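Local atomic coordinates of osmotically inducible lipoprotein OsmE (Pseudomonas aeruginosa PAO1, PDB entry 4DM5), a protein that is of uncharacterised function but, as an osmotically inducible lipoprotein with a BamE-family domain, probably works anchored in a bacterial membrane. Residues E18-D23 with N54-N59; Q65-S70 with D78-L83. All blocks are in the same frame, centred on the assembly; numbering follows the deposited sequence.

How the contacts relate
Both contacts build on the same antiparallel sheet, in which strands 52-60 and 63-71 are neighbours, and they illustrate how one sheet can be covered and extended at once. Contact 1 sets the short helix 19-22 on strand 52-60; contact 2 adds strand 77-81, outermost within the chain, to strand 63-71. Their centres lie about 8 Å apart, and they follow one another along the chain. Backbone contacts tie them together: Leu58 N lies 2.7 Å from Gln65 O and Tyr56 N lies 2.8 Å from Phe67 O, both probable hydrogen bonds. Packing joins them too, with Phe67 CE2 3.6 Å from Leu20 O. Phe67 and Phe82 of contact 2 also touch Val21 of contact 1.

Contact 1. Residues E18-D23 with N54-N59; sequences EPLVKD and NSYILN
Leu20 and Tyr56 both hold CG anti to the carbonyl carbon (chi1 -77° and -52°); their CB atoms point toward the opposing segment, and the two side chains cross at about a right angle. This is helix-on-sheet packing within the BamE-like domain: the short helix 19-22 rests on a face of the antiparallel sheet through strand 52-60. Leu20 CD1 makes a CH-pi contact over one face of the tyrosine ring, 3.6 Å from the centroid and displaced toward the rim, with CG its nearest ring atom. The second methyl, CD2, reaches the phenolic end and lies 3.8 Å from Tyr56 CZ. Tyr56 OH in turn accepts a hydrogen bond from Asn54 ND2, which tethers the far end of the ring, while Val33 of helix 30-37 also touches this tyrosine. Leu58 extends the apolar patch: its CD2 lies 3.9 Å from Leu20 CD1, and its CD1 meets Val21 CG2. At the helix start the polar link is indirect. Glu18, the N-cap residue, uses both carboxylate oxygens through water: one water joins OE1 to Asn59 N, and another donates to Glu18 OE2 at 2.7 Å and to Asn59 O at 2.8 Å.

Contact 2. Residues Q65-S70 with D78-L83; sequences QPFYVS and DGSGFL
Phe67 turns its edge to the face of Phe82, an edge-to-face pair with centroids 5.0 Å apart and planes at 73°. Phe67 CE1 stands over the centre of the Phe82 ring, and CD1 comes within 3.6 Å of Phe82 CD1. The Phe67 ring has its own neighbour over a face: Gly81 O lies 3.2 Å from its CD1. At the rim of Phe82, Gln65 CG approaches the ring edge, while a water joins Gln65 NE2 to Phe82 O; the same NE2 donates to Pro66 O in the plane of that carbonyl, on a lone pair.

Tyr68 goes to the other side of the sheet. Its CG sits between the backbone N and the carbonyl carbon (chi1 84°), and the ring lies over the opposing backbone, with Gly81 N and Ser80 C above one face. Leu83 O meets the ring at its edge. Two glycines lie near this ring: at Gly79 a beta carbon would run into Ser70 OG and come tight against Tyr68 OH, while the backbone angles of Gly81 alone call for glycine, and a beta carbon there would also be tight against Tyr68 CE2.

The frame is a beta hairpin, strand 63-71 antiparallel to 77-81, with Tyr68 and Gly81 a hydrogen-bonded pair and Val69 and Ser80 a non-hydrogen-bonded one. Near the hairpin's turn, Asp78 and Gly79 both face Ser70 in a classic beta bulge. Ser70 O accepts from Asp78 N at 2.9 Å and weakly from Gly79 N. Arg46 forms a salt bridge with Asp78 OD2, and Ser70 OG donates to Asp78 OD1 at 2.7 Å, nearly along its C-O bond.

Contact 1. Residues E18-D23 with N54-N59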
loop_
_atom_site.group_PDB
_atom_site.type_symbol
_atom_site.label_atom_id
_atom_site.label_comp_id
_atom_site.label_asym_id
_atom_site.label_seq_id
_atom_site.Cartn_x
_atom_site.Cartn_y
_atom_site.Cartn_z
ATOM N N GLU A 18 7.722 1.891 10.266
ATOM C CA GLU A 18 6.778 2.827 9.536
ATOM C C GLU A 18 5.352 2.364 9.832
ATOM O O GLU A 18 5.057 1.214 9.702
ATOM C CB GLU A 18 6.985 2.736 8.071
ATOM C CG GLU A 18 8.189 3.444 7.601
ATOM C CD GLU A 18 8.023 4.964 7.829
ATOM O OE1 GLU A 18 6.977 5.608 7.475
ATOM O OE2 GLU A 18 8.936 5.538 8.387
ATOM N N PRO A 19 4.453 3.310 10.200
ATOM C CA PRO A 19 3.072 2.916 10.488
ATOM C C PRO A 19 2.374 2.111 9.377
ATOM O O PRO A 19 1.663 1.123 9.699
ATOM C CB PRO A 19 2.309 4.249 10.716
ATOM C CG PRO A 19 3.424 5.118 11.230
ATOM C CD PRO A 19 4.715 4.725 10.474
ATOM N N LEU A 20 2.623 2.471 8.095
ATOM C CA LEU A 20 2.034 1.693 7.040
ATOM C C LEU A 20 2.448 0.229 7.007
ATOM O O LEU A 20 1.712 -0.670 6.541
ATOM C CB LEU A 20 2.343 2.287 5.689
ATOM C CG LEU A 20 1.418 3.523 5.492
ATOM C CD1 LEU A 20 2.075 4.345 4.353
ATOM C CD2 LEU A 20 -0.093 3.194 5.170
ATOM N N VAL A 21 3.666 -0.013 7.477
ATOM C CA VAL A 21 4.269 -1.350 7.467
ATOM C C VAL A 21 3.909 -2.020 8.767
ATOM O O VAL A 21 3.537 -3.226 8.744
ATOM C CB VAL A 21 5.796 -1.202 7.379
ATOM C CG1 VAL A 21 6.472 -2.589 7.484
ATOM C CG2 VAL A 21 6.111 -0.580 6.062
ATOM N N LYS A 22 4.049 -1.372 9.923
ATOM C CA LYS A 22 3.892 -2.032 11.152
ATOM C C LYS A 22 2.422 -2.239 11.557
ATOM O O LYS A 22 2.079 -3.262 12.235
ATOM C CB LYS A 22 4.592 -1.186 12.199
ATOM C CG LYS A 22 4.709 -1.953 13.535
ATOM C CD LYS A 22 5.667 -1.155 14.376
ATOM C CE LYS A 22 4.960 0.072 14.891
ATOM N NZ LYS A 22 4.337 -0.202 16.229
ATOM N N ASP A 23 1.554 -1.281 11.137
ATOM C CA ASP A 23 0.242 -1.265 11.809
ATOM C C ASP A 23 -0.934 -1.597 10.898
ATOM O O ASP A 23 -2.066 -1.802 11.426
ATOM C CB ASP A 23 -0.048 0.099 12.358
ATOM C CG ASP A 23 0.963 0.487 13.424
ATOM O OD1 ASP A 23 1.449 -0.381 14.209
ATOM O OD2 ASP A 23 1.245 1.711 13.464
ATOM N N ASN A 54 -4.016 2.319 -2.664
ATOM C CA ASN A 54 -3.375 3.572 -2.281
ATOM C C ASN A 54 -1.875 3.482 -2.443
ATOM O O ASN A 54 -1.254 2.461 -2.020
ATOM C CB ASN A 54 -3.564 3.794 -0.753
ATOM C CG ASN A 54 -5.020 4.100 -0.283
ATOM O OD1 ASN A 54 -5.885 4.266 -1.125
ATOM N ND2 ASN A 54 -5.236 4.202 1.020
ATOM N N SER A 55 -1.312 4.510 -3.053
ATOM C CA SER A 55 0.193 4.466 -3.295
ATOM C C SER A 55 0.814 5.432 -2.330
ATOM O O SER A 55 0.308 6.578 -2.119
ATOM C CB SER A 55 0.593 4.935 -4.680
ATOM O OG SER A 55 0.284 4.001 -5.675
ATOM N N TYR A 56 2.008 5.092 -1.808
ATOM C CA TYR A 56 2.781 5.964 -0.875
ATOM C C TYR A 56 4.229 5.946 -1.222
ATOM O O TYR A 56 4.702 5.034 -2.008
ATOM C CB TYR A 56 2.677 5.434 0.559
ATOM C CG TYR A 56 1.238 5.189 1.022
ATOM C CD1 TYR A 56 0.588 6.204 1.709
ATOM C CD2 TYR A 56 0.591 4.012 0.794
ATOM C CE1 TYR A 56 -0.719 6.017 2.176
ATOM C CE2 TYR A 56 -0.741 3.754 1.232
ATOM C CZ TYR A 56 -1.373 4.793 1.963
ATOM O OH TYR A 56 -2.623 4.626 2.460
ATOM N N ILE A 57 4.933 6.964 -0.726
ATOM C CA ILE A 57 6.388 6.873 -0.762
ATOM C C ILE A 57 6.782 6.922 0.718
ATOM O O ILE A 57 6.555 7.910 1.421
ATOM C CB ILE A 57 6.997 8.098 -1.505
ATOM C CG1 ILE A 57 6.543 8.089 -2.965
ATOM C CG2 ILE A 57 8.521 8.066 -1.262
ATOM C CD1 ILE A 57 7.085 6.988 -3.847
ATOM N N LEU A 58 7.441 5.868 1.178
ATOM C CA LEU A 58 7.973 5.887 2.552
ATOM C C LEU A 58 9.275 6.644 2.527
ATOM O O LEU A 58 10.059 6.517 1.509
ATOM C CB LEU A 58 8.239 4.458 2.997
ATOM C CG LEU A 58 7.081 3.440 2.968
ATOM C CD1 LEU A 58 7.591 2.059 3.340
ATOM C CD2 LEU A 58 5.901 3.935 3.785
ATOM N N ASN A 59 9.503 7.431 3.574
ATOM C CA ASN A 59 10.735 8.235 3.618
ATOM C C ASN A 59 11.309 8.042 5.010
ATOM O O ASN A 59 10.744 8.528 6.026
ATOM C CB ASN A 59 10.361 9.706 3.352
ATOM C CG ASN A 59 11.561 10.577 3.114
ATOM O OD1 ASN A 59 12.703 10.128 3.107
ATOM N ND2 ASN A 59 11.292 11.842 2.872
HETATM O O HOH W 1 7.368 7.625 5.552
HETATM O O HOH W 2 9.552 8.170 8.494
#

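Contact 2. Residues Q65-S70 with D78-L83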
loop_
_atom_site.group_PDB
_atom_site.type_symbol
_atom_site.label_atom_id
_atom_site.label_comp_id
_atom_site.label_asym_id
_atom_site.label_seq_id
_atom_site.Cartn_x
_atom_site.Cartn_y
_atom_site.Cartn_z
ATOM N N GLN A 65 11.053 4.783 -0.558
ATOM C CA GLN A 65 10.658 3.487 -0.973
ATOM C C GLN A 65 9.142 3.504 -1.257
ATOM O O GLN A 65 8.322 3.785 -0.378
ATOM C CB GLN A 65 10.865 2.581 0.195
ATOM C CG GLN A 65 10.440 1.152 0.010
ATOM C CD GLN A 65 10.950 0.523 -1.222
ATOM O OE1 GLN A 65 12.258 0.538 -1.401
ATOM N NE2 GLN A 65 10.091 0.101 -2.139
ATOM N N PRO A 66 8.748 3.148 -2.466
ATOM C CA PRO A 66 7.319 3.020 -2.775
ATOM C C PRO A 66 6.682 1.941 -1.892
ATOM O O PRO A 66 7.269 0.912 -1.544
ATOM C CB PRO A 66 7.306 2.591 -4.226
ATOM C CG PRO A 66 8.543 3.306 -4.769
ATOM C CD PRO A 66 9.545 2.981 -3.698
ATOM N N PHE A 67 5.389 2.156 -1.588
ATOM C CA PHE A 67 4.629 1.212 -0.826
ATOM C C PHE A 67 3.182 1.339 -1.284
ATOM O O PHE A 67 2.739 2.440 -1.645
ATOM C CB PHE A 67 4.721 1.539 0.673
ATOM C CG PHE A 67 4.265 0.410 1.541
ATOM C CD1 PHE A 67 5.074 -0.685 1.851
ATOM C CD2 PHE A 67 3.028 0.521 2.190
ATOM C CE1 PHE A 67 4.612 -1.662 2.696
ATOM C CE2 PHE A 67 2.577 -0.505 3.020
ATOM C CZ PHE A 67 3.387 -1.636 3.296
ATOM N N TYR A 68 2.429 0.287 -1.152
ATOM C CA TYR A 68 0.958 0.327 -1.483
ATOM C C TYR A 68 0.189 -0.368 -0.378
ATOM O O TYR A 68 0.687 -1.274 0.313
ATOM C CB TYR A 68 0.643 -0.288 -2.842
ATOM C CG TYR A 68 0.493 -1.755 -2.835
ATOM C CD1 TYR A 68 -0.687 -2.423 -2.510
ATOM C CD2 TYR A 68 1.637 -2.588 -3.116
ATOM C CE1 TYR A 68 -0.835 -3.774 -2.396
ATOM C CE2 TYR A 68 1.495 -3.992 -3.092
ATOM C CZ TYR A 68 0.284 -4.590 -2.672
ATOM O OH TYR A 68 0.139 -5.956 -2.642
ATOM N N VAL A 69 -1.084 0.017 -0.286
ATOM C CA VAL A 69 -2.068 -0.820 0.394
ATOM C C VAL A 69 -3.292 -1.013 -0.521
ATOM O O VAL A 69 -3.731 -0.007 -1.129
ATOM C CB VAL A 69 -2.566 -0.080 1.692
ATOM C CG1 VAL A 69 -3.625 -0.928 2.415
ATOM C CG2 VAL A 69 -1.391 0.165 2.645
ATOM N N SER A 70 -3.661 -2.270 -0.710
ATOM C CA SER A 70 -4.833 -2.525 -1.576
ATOM C C SER A 70 -5.992 -2.991 -0.749
ATOM O O SER A 70 -5.851 -3.576 0.347
ATOM C CB SER A 70 -4.473 -3.553 -2.649
ATOM O OG SER A 70 -4.168 -4.848 -2.096
ATOM N N ASP A 78 -6.632 -6.062 1.627
ATOM C CA ASP A 78 -6.301 -7.436 1.168
ATOM C C ASP A 78 -4.823 -7.528 0.789
ATOM O O ASP A 78 -4.387 -8.644 0.455
ATOM C CB ASP A 78 -7.219 -7.990 0.086
ATOM C CG ASP A 78 -7.112 -7.239 -1.175
ATOM O OD1 ASP A 78 -6.380 -6.218 -1.273
ATOM O OD2 ASP A 78 -7.800 -7.695 -2.197
ATOM N N GLY A 79 -4.091 -6.452 0.870
ATOM C CA GLY A 79 -2.660 -6.518 0.478
ATOM C C GLY A 79 -1.892 -5.290 0.793
ATOM O O GLY A 79 -2.470 -4.185 0.998
ATOM N N SER A 80 -0.577 -5.420 0.818
ATOM C CA SER A 80 0.297 -4.277 0.932
ATOM C C SER A 80 1.684 -4.744 0.512
ATOM O O SER A 80 1.919 -5.948 0.397
ATOM C CB SER A 80 0.354 -3.646 2.379
ATOM O OG SER A 80 1.024 -4.562 3.246
ATOM N N GLY A 81 2.516 -3.812 0.203
ATOM C CA GLY A 81 3.874 -4.279 -0.249
ATOM C C GLY A 81 4.684 -3.106 -0.783
ATOM O O GLY A 81 4.212 -1.986 -0.899
ATOM N N PHE A 82 5.973 -3.423 -1.010
ATOM C CA PHE A 82 6.926 -2.343 -1.298
ATOM C C PHE A 82 7.007 -2.095 -2.812
ATOM O O PHE A 82 8.078 -2.339 -3.526
ATOM C CB PHE A 82 8.292 -2.822 -0.701
ATOM C CG PHE A 82 8.316 -2.889 0.777
ATOM C CD1 PHE A 82 8.546 -1.722 1.499
ATOM C CD2 PHE A 82 8.000 -4.050 1.466
ATOM C CE1 PHE A 82 8.557 -1.722 2.886
ATOM C CE2 PHE A 82 7.959 -4.029 2.861
ATOM C CZ PHE A 82 8.284 -2.887 3.589
ATOM N N LEU A 83 5.877 -1.685 -3.401
ATOM C CA LEU A 83 5.803 -1.269 -4.823
ATOM C C LEU A 83 4.633 -0.312 -4.977
ATOM O O LEU A 83 3.855 -0.170 -4.009
ATOM C CB LEU A 83 5.741 -2.498 -5.759
ATOM C CG LEU A 83 4.686 -3.523 -5.466
ATOM C CD1 LEU A 83 4.282 -4.188 -6.773
ATOM C CD2 LEU A 83 5.077 -4.640 -4.474
HETATM O O HOH W 3 10.771 -1.554 -4.220
#